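N-acetyltransferase (Staphylococcus aureus subsp. aureus, PDB 4M85) probably transfers an acetyl group from acetyl-coenzyme A to an amine of its substrate, as a GNAT-fold acetyltransferase. Local coordinates at residues A[106-118]-A[138-150]. Sequence-based numbering, arbitrary orientation.
Sequences VKEAKDDEYYIET and LLESNTHVKWSLN
Ser148 and Glu113 make the shortest polar link between 106-118 and 138-150: the serine OG donates to Glu113 OE1 at 2.6 Å. The backbone N of Lys110 reaches the same oxygen from the opposite carboxylate face, while OE2 accepts from His182. Ser148 OG sits between its backbone N and carbonyl carbon (chi1 72°), turned to Glu113 and the edge of the Tyr115 ring. Further along, the Asn150 amide spends both N-H groups on 106-118. Glu108 O, 3.0 Å from ND2, lies in the amide plane, whereas ND2 stands above the Glu108 carbonyl plane; Tyr115 OH, also 3.0 Å from ND2, is reached along a more bent path (143°). That phenol in turn donates to Glu108 OE1, and Asn150 OD1 bonds His182. At the outer end Lys146 bends back to bring NZ to Asp112 OD2, a weak bond within a salt bridge, Glu113 OE2 being more distant.

Between the strands, Tyr114 N bonds Lys146 O at 2.7 Å, Ser148 N bonds Tyr114 O, and Ile116 N bonds Ser148 O. On the face carrying Tyr114, Ile116, Trp147 and Leu149, Tyr114 CB lies over the six-membered ring of Trp147 in a CH-pi contact; Leu139 CD2 covers the opposite face, and NE1 is tied to Asn142 O. Ile116 CG1 comes obliquely to Trp147 CE3, and Ile116 and Leu138 meet tip to tip, CD1 to CD2 4.0 Å. Strands 114-121 and 147-152, joined by helix 130-140, form the GNAT beta-alpha-beta unit; 114-118 and 147-150 diverge by 32°, consistent with the splay that seats acetyl-coenzyme A in relatives.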
loop_
_atom_site.group_PDB
_atom_site.type_symbol
_atom_site.label_atom_id
_atom_site.label_comp_id
_atom_site.label_asym_id
_atom_site.label_seq_id
_atom_site.Cartn_x
_atom_site.Cartn_y
_atom_site.Cartn_z
ATOM N N VAL A 106 -5.555 -11.230 6.372
ATOM C CA VAL A 106 -4.293 -11.882 6.682
ATOM C C VAL A 106 -3.293 -10.862 7.238
ATOM O O VAL A 106 -3.207 -9.716 6.750
ATOM C CB VAL A 106 -3.717 -12.628 5.456
ATOM C CG1 VAL A 106 -2.411 -13.355 5.810
ATOM C CG2 VAL A 106 -4.732 -13.641 4.916
ATOM N N LYS A 107 -2.568 -11.289 8.269
ATOM C CA LYS A 107 -1.499 -10.528 8.883
ATOM C C LYS A 107 -0.277 -10.671 7.976
ATOM O O LYS A 107 0.340 -11.734 7.925
ATOM C CB LYS A 107 -1.196 -11.078 10.298
ATOM C CG LYS A 107 -0.371 -10.159 11.194
ATOM C CD LYS A 107 -0.211 -10.760 12.592
ATOM C CE LYS A 107 0.556 -9.845 13.543
ATOM N NZ LYS A 107 2.032 -9.979 13.406
ATOM N N GLU A 108 0.063 -9.600 7.260
ATOM C CA GLU A 108 1.166 -9.621 6.287
ATOM C C GLU A 108 2.535 -9.340 6.926
ATOM O O GLU A 108 3.547 -9.696 6.354
ATOM C CB GLU A 108 0.898 -8.620 5.128
ATOM C CG GLU A 108 -0.446 -8.787 4.406
ATOM C CD GLU A 108 -0.669 -7.790 3.264
ATOM O OE1 GLU A 108 0.304 -7.131 2.826
ATOM O OE2 GLU A 108 -1.819 -7.642 2.795
ATOM N N ALA A 109 2.552 -8.721 8.109
ATOM C CA ALA A 109 3.780 -8.229 8.728
ATOM C C ALA A 109 4.022 -8.806 10.115
ATOM O O ALA A 109 3.274 -9.647 10.586
ATOM C CB ALA A 109 3.749 -6.720 8.792
ATOM N N LYS A 110 5.076 -8.344 10.770
ATOM C CA LYS A 110 5.435 -8.850 12.081
ATOM C C LYS A 110 5.448 -7.688 13.061
ATOM O O LYS A 110 5.598 -6.530 12.666
ATOM C CB LYS A 110 6.793 -9.539 12.021
ATOM C CG LYS A 110 6.762 -10.903 11.360
ATOM C CD LYS A 110 8.153 -11.497 11.303
ATOM C CE LYS A 110 8.251 -12.632 10.293
ATOM N NZ LYS A 110 9.674 -13.022 10.048
ATOM N N ASP A 111 5.286 -7.999 14.339
ATOM C CA ASP A 111 5.028 -6.979 15.338
ATOM C C ASP A 111 6.199 -6.046 15.588
ATOM O O ASP A 111 5.989 -4.923 16.049
ATOM C CB ASP A 111 4.598 -7.631 16.654
ATOM C CG ASP A 111 3.349 -8.495 16.504
ATOM O OD1 ASP A 111 2.482 -8.184 15.664
ATOM O OD2 ASP A 111 3.238 -9.494 17.228
ATOM N N ASP A 112 7.423 -6.474 15.290
ATOM C CA ASP A 112 8.590 -5.588 15.479
ATOM C C ASP A 112 8.985 -4.808 14.228
ATOM O O ASP A 112 10.110 -4.286 14.161
ATOM C CB ASP A 112 9.808 -6.376 15.992
ATOM C CG ASP A 112 10.323 -7.403 14.989
ATOM O OD1 ASP A 112 9.517 -7.973 14.219
ATOM O OD2 ASP A 112 11.546 -7.671 15.003
ATOM N N GLU A 113 8.065 -4.698 13.266
ATOM C CA GLU A 113 8.336 -4.069 11.962
ATOM C C GLU A 113 7.473 -2.851 11.682
ATOM O O GLU A 113 6.314 -2.797 12.072
ATOM C CB GLU A 113 8.093 -5.069 10.805
ATOM C CG GLU A 113 8.962 -6.317 10.833
ATOM C CD GLU A 113 8.549 -7.396 9.864
ATOM O OE1 GLU A 113 7.447 -7.348 9.252
ATOM O OE2 GLU A 113 9.347 -8.341 9.739
ATOM N N TYR A 114 8.057 -1.873 10.989
ATOM C CA TYR A 114 7.285 -0.849 10.316
ATOM C C TYR A 114 7.086 -1.314 8.866
ATOM O O TYR A 114 8.013 -1.247 8.033
ATOM C CB TYR A 114 7.969 0.502 10.433
ATOM C CG TYR A 114 6.984 1.616 10.544
ATOM C CD1 TYR A 114 6.565 2.091 11.786
ATOM C CD2 TYR A 114 6.428 2.186 9.385
ATOM C CE1 TYR A 114 5.619 3.114 11.873
ATOM C CE2 TYR A 114 5.499 3.217 9.455
ATOM C CZ TYR A 114 5.098 3.681 10.691
ATOM O OH TYR A 114 4.168 4.697 10.707
ATOM N N TYR A 115 5.883 -1.831 8.606
ATOM C CA TYR A 115 5.549 -2.542 7.365
ATOM C C TYR A 115 5.197 -1.595 6.243
ATOM O O TYR A 115 4.328 -0.734 6.384
ATOM C CB TYR A 115 4.355 -3.499 7.586
ATOM C CG TYR A 115 3.909 -4.290 6.372
ATOM C CD1 TYR A 115 4.811 -5.083 5.654
ATOM C CD2 TYR A 115 2.568 -4.293 5.964
ATOM C CE1 TYR A 115 4.402 -5.836 4.569
ATOM C CE2 TYR A 115 2.155 -5.043 4.888
ATOM C CZ TYR A 115 3.082 -5.794 4.193
ATOM O OH TYR A 115 2.695 -6.525 3.134
ATOM N N ILE A 116 5.864 -1.787 5.111
ATOM C CA ILE A 116 5.564 -1.066 3.903
ATOM C C ILE A 116 4.676 -2.000 3.082
ATOM O O ILE A 116 5.151 -2.956 2.486
ATOM C CB ILE A 116 6.840 -0.736 3.122
ATOM C CG1 ILE A 116 7.796 0.105 3.982
ATOM C CG2 ILE A 116 6.481 0.042 1.874
ATOM C CD1 ILE A 116 9.194 0.216 3.437
ATOM N N GLU A 117 3.392 -1.692 3.050
ATOM C CA GLU A 117 2.412 -2.547 2.425
ATOM C C GLU A 117 2.405 -2.402 0.894
ATOM O O GLU A 117 2.247 -3.389 0.184
ATOM C CB GLU A 117 1.016 -2.204 2.978
ATOM C CG GLU A 117 -0.114 -3.062 2.419
ATOM C CD GLU A 117 -1.501 -2.432 2.600
ATOM O OE1 GLU A 117 -1.789 -1.840 3.654
ATOM O OE2 GLU A 117 -2.318 -2.541 1.676
ATOM N N THR A 118 2.535 -1.171 0.410
ATOM C CA THR A 118 2.254 -0.840 -0.985
ATOM C C THR A 118 3.236 0.218 -1.515
ATOM O O THR A 118 3.485 1.216 -0.839
ATOM C CB THR A 118 0.814 -0.250 -1.144
ATOM O OG1 THR A 118 -0.169 -1.177 -0.682
ATOM C CG2 THR A 118 0.528 0.053 -2.567
ATOM N N LEU A 138 11.160 7.427 2.419
ATOM C CA LEU A 138 10.448 6.847 3.547
ATOM C C LEU A 138 11.419 6.196 4.534
ATOM O O LEU A 138 11.244 6.327 5.753
ATOM C CB LEU A 138 9.428 5.801 3.077
ATOM C CG LEU A 138 8.628 5.068 4.163
ATOM C CD1 LEU A 138 7.792 6.064 4.945
ATOM C CD2 LEU A 138 7.734 3.989 3.562
ATOM N N LEU A 139 12.415 5.462 4.019
ATOM C CA LEU A 139 13.391 4.798 4.900
ATOM C C LEU A 139 14.194 5.845 5.669
ATOM O O LEU A 139 14.457 5.671 6.838
ATOM C CB LEU A 139 14.324 3.856 4.124
ATOM C CG LEU A 139 13.647 2.633 3.463
ATOM C CD1 LEU A 139 14.636 1.930 2.548
ATOM C CD2 LEU A 139 13.064 1.643 4.465
ATOM N N GLU A 140 14.558 6.949 5.029
ATOM C CA GLU A 140 15.259 8.032 5.733
ATOM C C GLU A 140 14.415 8.736 6.837
ATOM O O GLU A 140 14.991 9.337 7.756
ATOM C CB GLU A 140 15.793 9.063 4.715
ATOM C CG GLU A 140 16.841 10.043 5.258
ATOM C CD GLU A 140 16.274 11.290 5.970
ATOM O OE1 GLU A 140 15.137 11.723 5.684
ATOM O OE2 GLU A 140 17.001 11.888 6.795
ATOM N N SER A 141 13.083 8.670 6.759
ATOM C CA SER A 141 12.204 9.325 7.755
ATOM C C SER A 141 12.333 8.779 9.201
ATOM O O SER A 141 11.935 9.458 10.163
ATOM C CB SER A 141 10.715 9.267 7.329
ATOM O OG SER A 141 10.185 7.960 7.529
ATOM N N ASN A 142 12.854 7.563 9.341
ATOM C CA ASN A 142 13.065 6.925 10.652
ATOM C C ASN A 142 14.097 5.811 10.542
ATOM O O ASN A 142 13.801 4.720 10.039
ATOM C CB ASN A 142 11.762 6.334 11.195
ATOM C CG ASN A 142 11.828 6.015 12.684
ATOM O OD1 ASN A 142 12.908 5.924 13.280
ATOM N ND2 ASN A 142 10.659 5.845 13.290
ATOM N N THR A 143 15.307 6.101 11.007
ATOM C CA THR A 143 16.405 5.143 10.993
ATOM C C THR A 143 16.534 4.387 12.327
ATOM O O THR A 143 17.539 3.696 12.567
ATOM C CB THR A 143 17.715 5.849 10.673
ATOM O OG1 THR A 143 17.967 6.853 11.657
ATOM C CG2 THR A 143 17.623 6.522 9.315
ATOM N N HIS A 144 15.508 4.508 13.170
ATOM C CA HIS A 144 15.446 3.832 14.456
ATOM C C HIS A 144 14.525 2.645 14.421
ATOM O O HIS A 144 14.316 2.038 15.458
ATOM C CB HIS A 144 14.945 4.789 15.558
ATOM C CG HIS A 144 15.941 5.828 15.923
ATOM N ND1 HIS A 144 16.302 6.836 15.058
ATOM C CD2 HIS A 144 16.698 5.990 17.034
ATOM C CE1 HIS A 144 17.227 7.591 15.629
ATOM N NE2 HIS A 144 17.492 7.093 16.824
ATOM N N VAL A 145 13.986 2.298 13.250
ATOM C CA VAL A 145 13.041 1.174 13.141
ATOM C C VAL A 145 13.496 0.127 12.137
ATOM O O VAL A 145 14.361 0.379 11.289
ATOM C CB VAL A 145 11.592 1.618 12.798
ATOM C CG1 VAL A 145 11.001 2.480 13.903
ATOM C CG2 VAL A 145 11.523 2.367 11.470
ATOM N N LYS A 146 12.898 -1.050 12.248
ATOM C CA LYS A 146 13.047 -2.103 11.253
ATOM C C LYS A 146 11.887 -2.017 10.281
ATOM O O LYS A 146 10.732 -2.218 10.665
ATOM C CB LYS A 146 13.074 -3.484 11.916
ATOM C CG LYS A 146 13.091 -4.636 10.918
ATOM C CD LYS A 146 13.911 -5.831 11.406
ATOM C CE LYS A 146 13.249 -6.610 12.532
ATOM N NZ LYS A 146 11.911 -7.098 12.131
ATOM N N TRP A 147 12.203 -1.703 9.023
ATOM C CA TRP A 147 11.211 -1.665 7.969
ATOM C C TRP A 147 11.100 -3.030 7.322
ATOM O O TRP A 147 12.085 -3.779 7.206
ATOM C CB TRP A 147 11.567 -0.601 6.936
ATOM C CG TRP A 147 11.697 0.775 7.490
ATOM C CD1 TRP A 147 12.804 1.321 8.027
ATOM C CD2 TRP A 147 10.697 1.800 7.517
ATOM N NE1 TRP A 147 12.570 2.597 8.419
ATOM C CE2 TRP A 147 11.283 2.930 8.110
ATOM C CE3 TRP A 147 9.369 1.872 7.095
ATOM C CZ2 TRP A 147 10.593 4.112 8.306
ATOM C CZ3 TRP A 147 8.679 3.045 7.294
ATOM C CH2 TRP A 147 9.290 4.155 7.910
ATOM N N SER A 148 9.892 -3.391 6.938
ATOM C CA SER A 148 9.677 -4.628 6.196
ATOM C C SER A 148 8.775 -4.446 4.975
ATOM O O SER A 148 8.029 -3.477 4.875
ATOM C CB SER A 148 9.099 -5.712 7.111
ATOM O OG SER A 148 7.760 -5.457 7.451
ATOM N N LEU A 149 8.868 -5.396 4.047
ATOM C CA LEU A 149 7.977 -5.454 2.907
ATOM C C LEU A 149 7.909 -6.854 2.344
ATOM O O LEU A 149 8.730 -7.716 2.682
ATOM C CB LEU A 149 8.345 -4.436 1.830
ATOM C CG LEU A 149 9.658 -4.506 1.081
ATOM C CD1 LEU A 149 9.671 -5.660 0.078
ATOM C CD2 LEU A 149 9.917 -3.176 0.367
ATOM N N ASN A 150 6.909 -7.064 1.502
ATOM C CA ASN A 150 6.666 -8.345 0.865
ATOM C C ASN A 150 6.711 -8.241 -0.655
ATOM O O ASN A 150 5.897 -7.572 -1.262
ATOM C CB ASN A 150 5.314 -8.861 1.326
ATOM C CG ASN A 150 5.339 -9.352 2.759
ATOM O OD1 ASN A 150 6.279 -10.029 3.178
ATOM N ND2 ASN A 150 4.290 -9.039 3.515
HETATM O O HOH W 1 4.843 -5.024 0.988
HETATM O O HOH W 2 4.621 -4.476 -1.951
#